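Local coordinates for protein polyketide synthase/nonribosomal peptide synthetase hybrid RzxB (Pseudomonas fluorescens, PDB 5IL6) that probably dehydrates beta-hydroxyacyl intermediates during assembly of the polyketide rhizoxin, through a dehydratase domain of the hotdog class, at residues L99-S104 with Y111-Y116; D82-Q87 with H127-A132; P15-N20 with I57-A62; G77-D82 with Q236-A241. All coordinates share one frame; numbering follows the deposited sequence.

How the contacts relate
Contact 3 comes first along the chain: the N-terminal 15-20 meets 57-62 of helix 53-67, and its loop closes before any of the others opens. The remaining three nest. Contact 4 closes the widest loop, from 77-82 to 236-241; inside it contact 2 pairs 82-87 with 127-132, and inside that lies the hairpin of contact 1, 99-104 with 111-116. Contacts 2 and 4 share Asp82, the corner of strand 77-85, which has strand 124-135 on one flank and strand 230-239 on the other. Contacts 1 and 2 adjoin through strands 110-118 and 124-135. Helix 53-67, touched on one side by contact 3, packs against the strands of all three others.

Contact 1. Residues L99-S104 with Y111-Y116; sequences LFLELS and YRIGIY
Tyr116 and Phe100 meet with their rings nearly parallel, planes 10° apart, but slid so far that they barely overlap. What lies over one face of the Tyr116 ring is Phe100 CB, 3.8 Å from the ring centroid in a CH-pi contact offset toward the rim. Glu102 CG sits at the edge of that ring, in its plane, while the edge of the Phe100 ring faces the carbonyl oxygen of Tyr116. Tyr116 CG lies between the backbone N and the carbonyl carbon (chi1 58°), and from there the ring reaches across to Phe100 and Glu102. Its hydroxyl then donates a very short hydrogen bond to Glu102, 2.5 Å from OH to OE2, with the carboxylate turned 76° from the ring. Tyrosine suits this place because it offers both a flat packing surface and a donor at its far end; a phenylalanine here would probably keep the packing but leave the Glu102 carboxylate without its hydroxyl mate.

Further along, a water donates to Arg112 O at 3.1 Å and also hydrogen-bonds Ser104 OG. The face opposite Phe100, Glu102 and Tyr116 is aliphatic: Leu101 CG lies 3.7 Å from Ile113 CG2, and Leu99 CG 3.6 Å from Ile115 CG2. Leucine and isoleucine fit there because helix 53-67 packs on that side, with Met59 touching both Leu99 and Leu101. Six backbone bonds, such as Glu102 N to Gly114 O at 2.8 Å, join Phe100 to Tyr116, Glu102 to Gly114 and Ser104 to Arg112. The whole is an antiparallel beta hairpin with one apolar and one more polar face, part of a hotdog sheet that wraps its central helix.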
loop_
_atom_site.group_PDB
_atom_site.type_symbol
_atom_site.label_atom_id
_atom_site.label_comp_id
_atom_site.label_asym_id
_atom_site.label_seq_id
_atom_site.Cartn_x
_atom_site.Cartn_y
_atom_site.Cartn_z
ATOM N N LEU A 99 13.560 1.235 -10.774
ATOM C CA LEU A 99 13.232 1.810 -9.478
ATOM C C LEU A 99 14.190 1.237 -8.442
ATOM O O LEU A 99 14.244 0.018 -8.251
ATOM C CB LEU A 99 11.778 1.508 -9.103
ATOM C CG LEU A 99 11.126 2.327 -7.986
ATOM C CD1 LEU A 99 11.184 3.815 -8.276
ATOM C CD2 LEU A 99 9.686 1.893 -7.822
ATOM N N PHE A 100 14.934 2.114 -7.778
ATOM C CA PHE A 100 15.939 1.723 -6.802
ATOM C C PHE A 100 15.400 1.867 -5.384
ATOM O O PHE A 100 14.588 2.747 -5.099
ATOM C CB PHE A 100 17.194 2.581 -6.954
ATOM C CG PHE A 100 17.886 2.411 -8.273
ATOM C CD1 PHE A 100 17.478 3.132 -9.381
ATOM C CD2 PHE A 100 18.947 1.534 -8.404
ATOM C CE1 PHE A 100 18.111 2.980 -10.598
ATOM C CE2 PHE A 100 19.587 1.378 -9.618
ATOM C CZ PHE A 100 19.168 2.101 -10.716
ATOM N N LEU A 101 15.862 0.988 -4.496
ATOM C CA LEU A 101 15.558 1.072 -3.071
ATOM C C LEU A 101 16.866 1.013 -2.299
ATOM O O LEU A 101 17.621 0.044 -2.429
ATOM C CB LEU A 101 14.624 -0.057 -2.624
ATOM C CG LEU A 101 14.127 -0.001 -1.170
ATOM C CD1 LEU A 101 12.775 -0.686 -1.057
ATOM C CD2 LEU A 101 15.108 -0.638 -0.188
ATOM N N GLU A 102 17.132 2.047 -1.505
ATOM C CA GLU A 102 18.324 2.111 -0.668
ATOM C C GLU A 102 17.945 1.845 0.780
ATOM O O GLU A 102 16.977 2.418 1.289
ATOM C CB GLU A 102 19.011 3.471 -0.788
ATOM C CG GLU A 102 19.973 3.572 -1.956
ATOM C CD GLU A 102 20.578 4.960 -2.100
ATOM O OE1 GLU A 102 20.476 5.761 -1.148
ATOM O OE2 GLU A 102 21.159 5.247 -3.166
ATOM N N LEU A 103 18.713 0.976 1.436
ATOM C CA LEU A 103 18.455 0.568 2.811
ATOM C C LEU A 103 19.709 0.811 3.636
ATOM O O LEU A 103 20.781 0.292 3.307
ATOM C CB LEU A 103 18.049 -0.907 2.869
ATOM C CG LEU A 103 17.288 -1.409 4.098
ATOM C CD1 LEU A 103 16.777 -2.813 3.821
ATOM C CD2 LEU A 103 18.146 -1.399 5.353
ATOM N N SER A 104 19.573 1.583 4.709
ATOM C CA SER A 104 20.675 1.856 5.618
ATOM C C SER A 104 20.214 1.609 7.048
ATOM O O SER A 104 19.021 1.476 7.329
ATOM C CB SER A 104 21.191 3.292 5.462
ATOM O OG SER A 104 20.168 4.235 5.729
ATOM N N TYR A 111 16.263 1.268 10.776
ATOM C CA TYR A 111 16.491 1.224 9.338
ATOM C C TYR A 111 15.860 2.425 8.644
ATOM O O TYR A 111 14.790 2.898 9.038
ATOM C CB TYR A 111 15.929 -0.070 8.751
ATOM C CG TYR A 111 16.324 -1.295 9.545
ATOM C CD1 TYR A 111 17.620 -1.796 9.486
ATOM C CD2 TYR A 111 15.409 -1.939 10.370
ATOM C CE1 TYR A 111 17.989 -2.911 10.216
ATOM C CE2 TYR A 111 15.767 -3.053 11.105
ATOM C CZ TYR A 111 17.060 -3.535 11.027
ATOM O OH TYR A 111 17.421 -4.645 11.760
ATOM N N ARG A 112 16.536 2.909 7.603
ATOM C CA ARG A 112 16.072 4.022 6.785
ATOM C C ARG A 112 15.996 3.565 5.336
ATOM O O ARG A 112 16.926 2.923 4.836
ATOM C CB ARG A 112 17.009 5.228 6.919
ATOM C CG ARG A 112 17.228 5.664 8.354
ATOM C CD ARG A 112 15.945 6.195 8.976
ATOM N NE ARG A 112 16.097 6.433 10.410
ATOM C CZ ARG A 112 16.421 7.597 10.967
ATOM N NH1 ARG A 112 16.625 8.676 10.221
ATOM N NH2 ARG A 112 16.532 7.680 12.285
ATOM N N ILE A 113 14.895 3.900 4.666
ATOM C CA ILE A 113 14.657 3.474 3.293
ATOM C C ILE A 113 14.362 4.684 2.418
ATOM O O ILE A 113 13.642 5.603 2.825
ATOM C CB ILE A 113 13.494 2.466 3.205
ATOM C CG1 ILE A 113 13.809 1.227 4.042
ATOM C CG2 ILE A 113 13.226 2.089 1.750
ATOM C CD1 ILE A 113 13.200 1.267 5.427
ATOM N N GLY A 114 14.909 4.667 1.215
ATOM C CA GLY A 114 14.505 5.599 0.176
ATOM C C GLY A 114 14.315 4.865 -1.132
ATOM O O GLY A 114 15.102 3.990 -1.486
ATOM N N ILE A 115 13.248 5.223 -1.842
ATOM C CA ILE A 115 12.930 4.652 -3.148
ATOM C C ILE A 115 12.973 5.782 -4.164
ATOM O O ILE A 115 12.315 6.811 -3.978
ATOM C CB ILE A 115 11.553 3.963 -3.151
ATOM C CG1 ILE A 115 11.525 2.829 -2.122
ATOM C CG2 ILE A 115 11.216 3.436 -4.549
ATOM C CD1 ILE A 115 10.164 2.175 -1.948
ATOM N N TYR A 116 13.735 5.591 -5.240
ATOM C CA TYR A 116 13.975 6.681 -6.175
ATOM C C TYR A 116 14.230 6.137 -7.574
ATOM O O TYR A 116 14.459 4.942 -7.776
ATOM C CB TYR A 116 15.152 7.540 -5.715
ATOM C CG TYR A 116 16.425 6.751 -5.564
ATOM C CD1 TYR A 116 17.264 6.548 -6.648
ATOM C CD2 TYR A 116 16.780 6.195 -4.344
ATOM C CE1 TYR A 116 18.428 5.822 -6.524
ATOM C CE2 TYR A 116 17.945 5.463 -4.207
ATOM C CZ TYR A 116 18.764 5.281 -5.304
ATOM O OH TYR A 116 19.927 4.559 -5.200
HETATM O O HOH W 1 18.556 4.872 3.106
#

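Contact 2. Residues D82-Q87 with H127-A132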
loop_
_atom_site.group_PDB
_atom_site.type_symbol
_atom_site.label_atom_id
_atom_site.label_comp_id
_atom_site.label_asym_id
_atom_site.label_seq_id
_atom_site.Cartn_x
_atom_site.Cartn_y
_atom_site.Cartn_z
ATOM N N ASP A 82 6.535 6.408 9.606
ATOM C CA ASP A 82 6.760 7.738 9.044
ATOM C C ASP A 82 7.105 7.654 7.561
ATOM O O ASP A 82 8.102 8.206 7.089
ATOM C CB ASP A 82 7.847 8.479 9.818
ATOM C CG ASP A 82 7.449 8.759 11.248
ATOM O OD1 ASP A 82 6.237 8.703 11.548
ATOM O OD2 ASP A 82 8.343 9.040 12.072
ATOM N N LEU A 83 6.258 6.951 6.824
ATOM C CA LEU A 83 6.413 6.828 5.385
ATOM C C LEU A 83 5.754 8.015 4.704
ATOM O O LEU A 83 4.700 8.488 5.135
ATOM C CB LEU A 83 5.800 5.517 4.890
ATOM C CG LEU A 83 5.822 5.222 3.386
ATOM C CD1 LEU A 83 5.810 3.720 3.172
ATOM C CD2 LEU A 83 4.644 5.854 2.648
ATOM N N SER A 84 6.390 8.503 3.647
ATOM C CA SER A 84 5.815 9.545 2.815
ATOM C C SER A 84 5.974 9.159 1.354
ATOM O O SER A 84 7.035 8.685 0.941
ATOM C CB SER A 84 6.484 10.901 3.077
ATOM O OG SER A 84 7.891 10.767 3.113
ATOM N N TRP A 85 4.909 9.351 0.585
ATOM C CA TRP A 85 4.950 9.217 -0.862
ATOM C C TRP A 85 5.169 10.596 -1.460
ATOM O O TRP A 85 4.480 11.552 -1.092
ATOM C CB TRP A 85 3.655 8.619 -1.413
ATOM C CG TRP A 85 3.452 7.165 -1.138
ATOM C CD1 TRP A 85 3.984 6.119 -1.833
ATOM C CD2 TRP A 85 2.637 6.591 -0.110
ATOM N NE1 TRP A 85 3.557 4.928 -1.296
ATOM C CE2 TRP A 85 2.727 5.191 -0.238
ATOM C CE3 TRP A 85 1.840 7.126 0.907
ATOM C CZ2 TRP A 85 2.056 4.318 0.616
ATOM C CZ3 TRP A 85 1.174 6.257 1.754
ATOM C CH2 TRP A 85 1.286 4.870 1.602
ATOM N N ARG A 86 6.132 10.699 -2.367
ATOM C CA ARG A 86 6.389 11.963 -3.036
ATOM C C ARG A 86 5.770 11.922 -4.427
ATOM O O ARG A 86 4.545 11.983 -4.568
ATOM C CB ARG A 86 7.894 12.242 -3.090
ATOM C CG ARG A 86 8.582 12.162 -1.747
ATOM C CD ARG A 86 8.398 13.432 -0.945
ATOM N NE ARG A 86 9.060 13.326 0.358
ATOM C CZ ARG A 86 8.493 13.572 1.537
ATOM N NH1 ARG A 86 7.230 13.976 1.624
ATOM N NH2 ARG A 86 9.210 13.432 2.646
ATOM N N GLN A 87 6.598 11.803 -5.451
ATOM C CA GLN A 87 6.086 11.809 -6.808
ATOM C C GLN A 87 5.610 10.410 -7.187
ATOM O O GLN A 87 6.174 9.417 -6.731
ATOM C CB GLN A 87 7.170 12.258 -7.782
ATOM C CG GLN A 87 8.212 13.164 -7.168
ATOM C CD GLN A 87 8.943 13.987 -8.202
ATOM O OE1 GLN A 87 9.189 13.534 -9.318
ATOM N NE2 GLN A 87 9.289 15.214 -7.835
ATOM N N HIS A 127 10.911 9.002 -4.643
ATOM C CA HIS A 127 9.504 8.638 -4.766
ATOM C C HIS A 127 8.874 8.228 -3.447
ATOM O O HIS A 127 7.676 8.454 -3.250
ATOM C CB HIS A 127 9.342 7.493 -5.772
ATOM C CG HIS A 127 9.558 7.904 -7.194
ATOM N ND1 HIS A 127 8.606 8.582 -7.925
ATOM C CD2 HIS A 127 10.618 7.738 -8.020
ATOM C CE1 HIS A 127 9.069 8.812 -9.141
ATOM N NE2 HIS A 127 10.288 8.312 -9.225
ATOM N N CYS A 128 9.646 7.638 -2.541
ATOM C CA CYS A 128 9.118 7.177 -1.267
ATOM C C CYS A 128 10.249 7.148 -0.253
ATOM O O CYS A 128 11.387 6.812 -0.589
ATOM C CB CYS A 128 8.478 5.787 -1.394
ATOM S SG CYS A 128 7.725 5.164 0.138
ATOM N N GLN A 129 9.922 7.507 0.982
ATOM C CA GLN A 129 10.883 7.565 2.070
ATOM C C GLN A 129 10.197 7.073 3.333
ATOM O O GLN A 129 9.027 7.384 3.566
ATOM C CB GLN A 129 11.411 8.995 2.251
ATOM C CG GLN A 129 12.308 9.217 3.457
ATOM C CD GLN A 129 12.429 10.685 3.807
ATOM O OE1 GLN A 129 13.499 11.282 3.675
ATOM N NE2 GLN A 129 11.327 11.279 4.253
ATOM N N ALA A 130 10.911 6.286 4.130
ATOM C CA ALA A 130 10.344 5.766 5.365
ATOM C C ALA A 130 11.471 5.267 6.254
ATOM O O ALA A 130 12.632 5.188 5.843
ATOM C CB ALA A 130 9.337 4.645 5.089
ATOM N N ARG A 131 11.104 4.919 7.484
ATOM C CA ARG A 131 11.989 4.239 8.415
ATOM C C ARG A 131 11.297 2.964 8.876
ATOM O O ARG A 131 10.066 2.878 8.877
ATOM C CB ARG A 131 12.352 5.126 9.620
ATOM C CG ARG A 131 11.288 5.169 10.703
ATOM C CD ARG A 131 11.652 6.106 11.836
ATOM N NE ARG A 131 10.880 5.772 13.034
ATOM C CZ ARG A 131 9.945 6.543 13.584
ATOM N NH1 ARG A 131 9.646 7.729 13.069
ATOM N NH2 ARG A 131 9.307 6.129 14.672
ATOM N N ALA A 132 12.095 1.963 9.241
ATOM C CA ALA A 132 11.552 0.663 9.596
ATOM C C ALA A 132 12.259 0.119 10.828
ATOM O O ALA A 132 13.294 0.630 11.267
ATOM C CB ALA A 132 11.669 -0.322 8.428
HETATM O O HOH W 2 8.960 10.569 5.849
#
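His127 reaches Gln87 with its ring: ND1 donates to Gln87 O over 2.8 Å in a nearly straight bond (171°). The carbonyl oxygen lies in the plane of the imidazole, whereas ND1 stands above the carbonyl plane. Beside this bond Arg86 N donates to His127 O at 2.9 Å, so side chain and backbone of the same histidine hold the chain where it leaves the strand.

Leu83, Trp85 and Cys128 form the apolar cluster. Cys128 SG is anti to its backbone N (chi1 -177°) and lies 3.8 Å from Leu83 CG; it also approaches the Trp85 five-membered ring obliquely, a sulfur-aromatic contact. Leu83 CD2 rests over the centre of one face of the Trp85 ring, 3.3 Å above its plane, and Leu83 CB meets Ala130 CB at 3.6 Å, where the small methyl lets the strands lie close. The strands run antiparallel within the hotdog sheet, Ser84 and Gln129 making the hydrogen-bonded pair. His127 and Cys128 together face Ile115 of the next strand, a classic beta bulge.

On the polar side one water is held three ways: it donates to Asp82 O (2.8 Å), accepts from Gln129 NE2 (2.9 Å) and bonds Ser84 OG. Serine and glutamine thus serve as short and long polar arms to one water. Asp82 and Arg131 pair as a salt bridge side by side, though their closest atoms are modelled too near each other for the detail to be trusted.

In the second shell, Phe89 meets the His127 ring edge-to-face, Gly53 O takes a weak bond from Trp85 NE1, and Ile57 of helix 53-67 packs on both Leu83 and Trp85.

Contact 3. Residues P15-N20 with I57-A62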
loop_
_atom_site.group_PDB
_atom_site.type_symbol
_atom_site.label_atom_id
_atom_site.label_comp_id
_atom_site.label_asym_id
_atom_site.label_seq_id
_atom_site.Cartn_x
_atom_site.Cartn_y
_atom_site.Cartn_z
ATOM N N PRO A 15 8.669 -10.624 -6.360
ATOM C CA PRO A 15 8.028 -10.067 -7.564
ATOM C C PRO A 15 8.189 -8.562 -7.711
ATOM O O PRO A 15 8.182 -8.057 -8.842
ATOM C CB PRO A 15 6.556 -10.462 -7.391
ATOM C CG PRO A 15 6.577 -11.658 -6.512
ATOM C CD PRO A 15 7.778 -11.538 -5.623
ATOM N N LEU A 16 8.336 -7.828 -6.608
ATOM C CA LEU A 16 8.498 -6.380 -6.646
ATOM C C LEU A 16 9.890 -5.919 -6.239
ATOM O O LEU A 16 10.134 -4.707 -6.180
ATOM C CB LEU A 16 7.464 -5.705 -5.735
ATOM C CG LEU A 16 5.998 -5.724 -6.172
ATOM C CD1 LEU A 16 5.147 -5.004 -5.136
ATOM C CD2 LEU A 16 5.811 -5.102 -7.547
ATOM N N LEU A 17 10.808 -6.842 -5.963
ATOM C CA LEU A 17 12.184 -6.504 -5.585
ATOM C C LEU A 17 13.064 -7.474 -6.369
ATOM O O LEU A 17 13.327 -8.594 -5.925
ATOM C CB LEU A 17 12.399 -6.613 -4.081
ATOM C CG LEU A 17 13.658 -5.935 -3.544
ATOM C CD1 LEU A 17 13.420 -4.440 -3.411
ATOM C CD2 LEU A 17 14.067 -6.540 -2.213
ATOM N N HIS A 18 13.501 -7.038 -7.550
ATOM C CA HIS A 18 14.055 -7.964 -8.530
ATOM C C HIS A 18 15.489 -8.366 -8.211
ATOM O O HIS A 18 15.823 -9.555 -8.252
ATOM C CB HIS A 18 13.976 -7.348 -9.927
ATOM C CG HIS A 18 12.576 -7.077 -10.386
ATOM N ND1 HIS A 18 12.290 -6.321 -11.502
ATOM C CD2 HIS A 18 11.382 -7.472 -9.883
ATOM C CE1 HIS A 18 10.981 -6.260 -11.665
ATOM N NE2 HIS A 18 10.407 -6.950 -10.696
ATOM N N ARG A 19 16.356 -7.400 -7.911
ATOM C CA ARG A 19 17.787 -7.660 -7.896
ATOM C C ARG A 19 18.470 -6.926 -6.752
ATOM O O ARG A 19 18.101 -5.806 -6.393
ATOM C CB ARG A 19 18.422 -7.255 -9.231
ATOM C CG ARG A 19 18.047 -8.183 -10.377
ATOM C CD ARG A 19 17.776 -7.424 -11.666
ATOM N NE ARG A 19 17.273 -8.319 -12.713
ATOM C CZ ARG A 19 16.073 -8.244 -13.285
ATOM N NH1 ARG A 19 15.204 -7.297 -12.948
ATOM N NH2 ARG A 19 15.740 -9.123 -14.222
ATOM N N ASN A 20 19.483 -7.585 -6.192
ATOM C CA ASN A 20 20.335 -7.018 -5.154
ATOM C C ASN A 20 21.536 -6.355 -5.820
ATOM O O ASN A 20 22.330 -7.030 -6.484
ATOM C CB ASN A 20 20.786 -8.121 -4.194
ATOM C CG ASN A 20 21.494 -7.587 -2.963
ATOM O OD1 ASN A 20 22.113 -6.524 -2.994
ATOM N ND2 ASN A 20 21.414 -8.340 -1.870
ATOM N N ILE A 57 5.123 0.020 -0.389
ATOM C CA ILE A 57 5.139 -0.581 0.942
ATOM C C ILE A 57 5.593 -2.032 0.856
ATOM O O ILE A 57 6.409 -2.498 1.660
ATOM C CB ILE A 57 3.752 -0.462 1.600
ATOM C CG1 ILE A 57 3.466 0.996 1.967
ATOM C CG2 ILE A 57 3.651 -1.367 2.831
ATOM C CD1 ILE A 57 2.044 1.252 2.425
ATOM N N VAL A 58 5.053 -2.773 -0.113
ATOM C CA VAL A 58 5.439 -4.171 -0.282
ATOM C C VAL A 58 6.918 -4.273 -0.627
ATOM O O VAL A 58 7.614 -5.191 -0.179
ATOM C CB VAL A 58 4.558 -4.835 -1.358
ATOM C CG1 VAL A 58 5.067 -6.234 -1.688
ATOM C CG2 VAL A 58 3.108 -4.884 -0.894
ATOM N N MET A 59 7.419 -3.340 -1.433
ATOM C CA MET A 59 8.834 -3.358 -1.785
ATOM C C MET A 59 9.707 -3.155 -0.555
ATOM O O MET A 59 10.753 -3.798 -0.415
ATOM C CB MET A 59 9.106 -2.287 -2.833
ATOM C CG MET A 59 10.516 -2.291 -3.406
ATOM S SD MET A 59 10.771 -1.013 -4.657
ATOM C CE MET A 59 9.194 -1.036 -5.506
ATOM N N ILE A 60 9.297 -2.263 0.345
ATOM C CA ILE A 60 10.040 -2.065 1.586
ATOM C C ILE A 60 10.011 -3.333 2.424
ATOM O O ILE A 60 11.033 -3.751 2.982
ATOM C CB ILE A 60 9.471 -0.863 2.362
ATOM C CG1 ILE A 60 9.668 0.421 1.552
ATOM C CG2 ILE A 60 10.139 -0.740 3.731
ATOM C CD1 ILE A 60 8.971 1.638 2.132
ATOM N N GLN A 61 8.840 -3.968 2.524
ATOM C CA GLN A 61 8.728 -5.203 3.292
ATOM C C GLN A 61 9.615 -6.297 2.708
ATOM O O GLN A 61 10.298 -7.015 3.448
ATOM C CB GLN A 61 7.268 -5.656 3.337
ATOM C CG GLN A 61 6.357 -4.707 4.110
ATOM C CD GLN A 61 4.883 -4.990 3.897
ATOM O OE1 GLN A 61 4.495 -5.635 2.922
ATOM N NE2 GLN A 61 4.050 -4.511 4.814
ATOM N N ALA A 62 9.622 -6.437 1.382
ATOM C CA ALA A 62 10.473 -7.438 0.746
ATOM C C ALA A 62 11.949 -7.128 0.973
ATOM O O ALA A 62 12.745 -8.029 1.257
ATOM C CB ALA A 62 10.166 -7.512 -0.748
#
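Val58 is the first residue of 57-62 to touch the N-terminal segment. Its CG1 meets Leu16 CD1 at 3.7 Å, the two side chains crossing at about a right angle. A branched valine suits this point because it offers a compact methyl to a leucine that comes from the loop.

Met59 follows, with CG anti to the backbone N (chi1 -174°). Its CG lies 3.6 Å from Leu17 CD1, again with the side chains at about a right angle, and 3.7 Å from Leu16 O. Beyond CG the chain bends at chi3, and CE comes within 3.8 Å of the same Leu16 O. This flexible, unbranched side chain can therefore follow the loop backbone as well as the leucine. The carbonyl oxygen has its polar partner elsewhere, in Ser31 OG.

One turn beyond Val58 comes Ala62, where small size matters: Leu17 CB lies 4.1 Å from Ala62 CB, and Leu17 CD2 sits 3.9 Å from Ala62 C, so the leucine packs against helix backbone as well as methyl. An alanine at Leu17 would keep the CB contact but would probably open a gap beside Met59 CG and the Ala62 carbonyl, where the two methyl branches now pack.

All five touching residues are buried, and the interface is carried by van der Waals contact. His14 covers both Val58 and Ala62, and Pro204 of helix 204-212 covers Leu16 and Val58. Ile57 and Ile60, on another flank of helix 53-67, pack on strand 77-85, so this central helix of the hotdog is held between the N-terminal loop and the sheet.

Contact 4. Residues G77-D82 with Q236-A241; sequences GLVISD and QCVLLA
Strands 77-85 and 230-239 pair antiparallel where the two hotdog-family parts of the dehydratase meet, an arrangement consistent with the double hotdog of polyketide synthase dehydratases. Leu78 and Leu239 exchange backbone hydrogen bonds: Leu239 N to Leu78 O is 2.9 Å and straight, whereas Leu78 N to Leu239 O is 3.3 Å and bent to 143°, so the pairing slackens toward this end. Ile80 and Cys237 form the next hydrogen-bonded pair, with Cys237 N 2.8 Å from Ile80 O.

Between these pairs Val79 and Val238 lie side by side, pointing the same way, their CG2 methyls 4.1 Å apart. Beta-branched valines suit extended backbone, and here the two cover the same face of the sheet. Just before the Leu78 pair stands Gly77, whose lack of a side chain matters, since a CB there would stand only 3.2 Å from Leu239 O.

At the other end Gln236 CG is anti to the carbonyl carbon (chi1 -65°), lying 4.1 Å from Ser81 OG. The amide carried beyond it donates weakly from NE2 to a water at 2.9 Å, and that water also bonds Ser81 OG, bridging the strands. OE1 has its own weak partner in Asn279 ND2.

Leu78, Ile80 and Cys237 share the face that meets helix 53-67, Gln61 touching both Ile80 and Cys237. The chemistry implies a junction fixed in direction and register by main-chain bonds, with apolar side chains burying its middle and a water-linked polar pair finishing the end at Ser81 and Gln236.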
loop_
_atom_site.group_PDB
_atom_site.type_symbol
_atom_site.label_atom_id
_atom_site.label_comp_id
_atom_site.label_asym_id
_atom_site.label_seq_id
_atom_site.Cartn_x
_atom_site.Cartn_y
_atom_site.Cartn_z
ATOM N N GLY A 77 7.103 -8.509 14.401
ATOM C CA GLY A 77 6.482 -7.924 13.228
ATOM C C GLY A 77 7.389 -6.923 12.543
ATOM O O GLY A 77 8.244 -6.299 13.176
ATOM N N LEU A 78 7.209 -6.796 11.232
ATOM C CA LEU A 78 7.907 -5.789 10.448
ATOM C C LEU A 78 7.135 -4.481 10.546
ATOM O O LEU A 78 5.955 -4.420 10.178
ATOM C CB LEU A 78 8.025 -6.248 8.995
ATOM C CG LEU A 78 9.272 -5.897 8.176
ATOM C CD1 LEU A 78 10.565 -6.010 8.976
ATOM C CD2 LEU A 78 9.329 -6.822 6.968
ATOM N N VAL A 79 7.789 -3.437 11.049
ATOM C CA VAL A 79 7.152 -2.147 11.281
ATOM C C VAL A 79 7.791 -1.127 10.352
ATOM O O VAL A 79 9.017 -0.957 10.350
ATOM C CB VAL A 79 7.275 -1.702 12.747
ATOM C CG1 VAL A 79 6.594 -0.350 12.952
ATOM C CG2 VAL A 79 6.677 -2.752 13.680
ATOM N N ILE A 80 6.962 -0.462 9.556
ATOM C CA ILE A 80 7.372 0.664 8.729
ATOM C C ILE A 80 6.717 1.907 9.310
ATOM O O ILE A 80 5.513 1.904 9.589
ATOM C CB ILE A 80 6.979 0.453 7.256
ATOM C CG1 ILE A 80 7.664 -0.803 6.703
ATOM C CG2 ILE A 80 7.334 1.680 6.421
ATOM C CD1 ILE A 80 7.120 -1.264 5.363
ATOM N N SER A 81 7.508 2.959 9.510
ATOM C CA SER A 81 7.056 4.139 10.231
ATOM C C SER A 81 7.398 5.403 9.458
ATOM O O SER A 81 8.413 5.470 8.757
ATOM C CB SER A 81 7.690 4.210 11.626
ATOM O OG SER A 81 7.318 3.094 12.415
ATOM N N ASP A 82 6.535 6.408 9.606
ATOM C CA ASP A 82 6.760 7.738 9.044
ATOM C C ASP A 82 7.105 7.654 7.561
ATOM O O ASP A 82 8.102 8.206 7.089
ATOM C CB ASP A 82 7.847 8.479 9.818
ATOM C CG ASP A 82 7.449 8.759 11.248
ATOM O OD1 ASP A 82 6.237 8.703 11.548
ATOM O OD2 ASP A 82 8.343 9.040 12.072
ATOM N N GLN A 236 2.195 4.382 10.379
ATOM C CA GLN A 236 2.772 3.066 10.610
ATOM C C GLN A 236 2.109 2.039 9.709
ATOM O O GLN A 236 0.905 2.111 9.452
ATOM C CB GLN A 236 2.585 2.598 12.057
ATOM C CG GLN A 236 3.290 3.399 13.122
ATOM C CD GLN A 236 3.052 2.814 14.501
ATOM O OE1 GLN A 236 1.940 2.865 15.024
ATOM N NE2 GLN A 236 4.092 2.232 15.087
ATOM N N CYS A 237 2.905 1.079 9.245
ATOM C CA CYS A 237 2.397 -0.135 8.616
ATOM C C CYS A 237 3.039 -1.306 9.340
ATOM O O CYS A 237 4.260 -1.482 9.280
ATOM C CB CYS A 237 2.707 -0.187 7.123
ATOM S SG CYS A 237 2.054 -1.676 6.329
ATOM N N VAL A 238 2.227 -2.099 10.031
ATOM C CA VAL A 238 2.711 -3.232 10.812
ATOM C C VAL A 238 2.265 -4.509 10.120
ATOM O O VAL A 238 1.069 -4.702 9.867
ATOM C CB VAL A 238 2.206 -3.183 12.260
ATOM C CG1 VAL A 238 2.676 -4.413 13.021
ATOM C CG2 VAL A 238 2.687 -1.912 12.948
ATOM N N LEU A 239 3.225 -5.373 9.806
ATOM C CA LEU A 239 2.951 -6.669 9.196
ATOM C C LEU A 239 3.115 -7.742 10.268
ATOM O O LEU A 239 4.239 -8.077 10.657
ATOM C CB LEU A 239 3.882 -6.916 8.011
ATOM C CG LEU A 239 3.669 -8.220 7.241
ATOM C CD1 LEU A 239 2.292 -8.252 6.589
ATOM C CD2 LEU A 239 4.760 -8.396 6.196
ATOM N N LEU A 240 1.991 -8.273 10.745
ATOM C CA LEU A 240 1.973 -9.263 11.817
ATOM C C LEU A 240 2.127 -10.692 11.317
ATOM O O LEU A 240 2.765 -11.512 11.985
ATOM C CB LEU A 240 0.676 -9.128 12.616
ATOM C CG LEU A 240 0.680 -7.902 13.523
ATOM C CD1 LEU A 240 -0.711 -7.362 13.778
ATOM C CD2 LEU A 240 1.328 -8.326 14.829
ATOM N N ALA A 241 1.551 -11.010 10.165
ATOM C CA ALA A 241 1.561 -12.378 9.671
ATOM C C ALA A 241 1.269 -12.349 8.180
ATOM O O ALA A 241 0.820 -11.338 7.634
ATOM C CB ALA A 241 0.539 -13.244 10.414
HETATM O O HOH W 3 6.499 3.740 14.680
#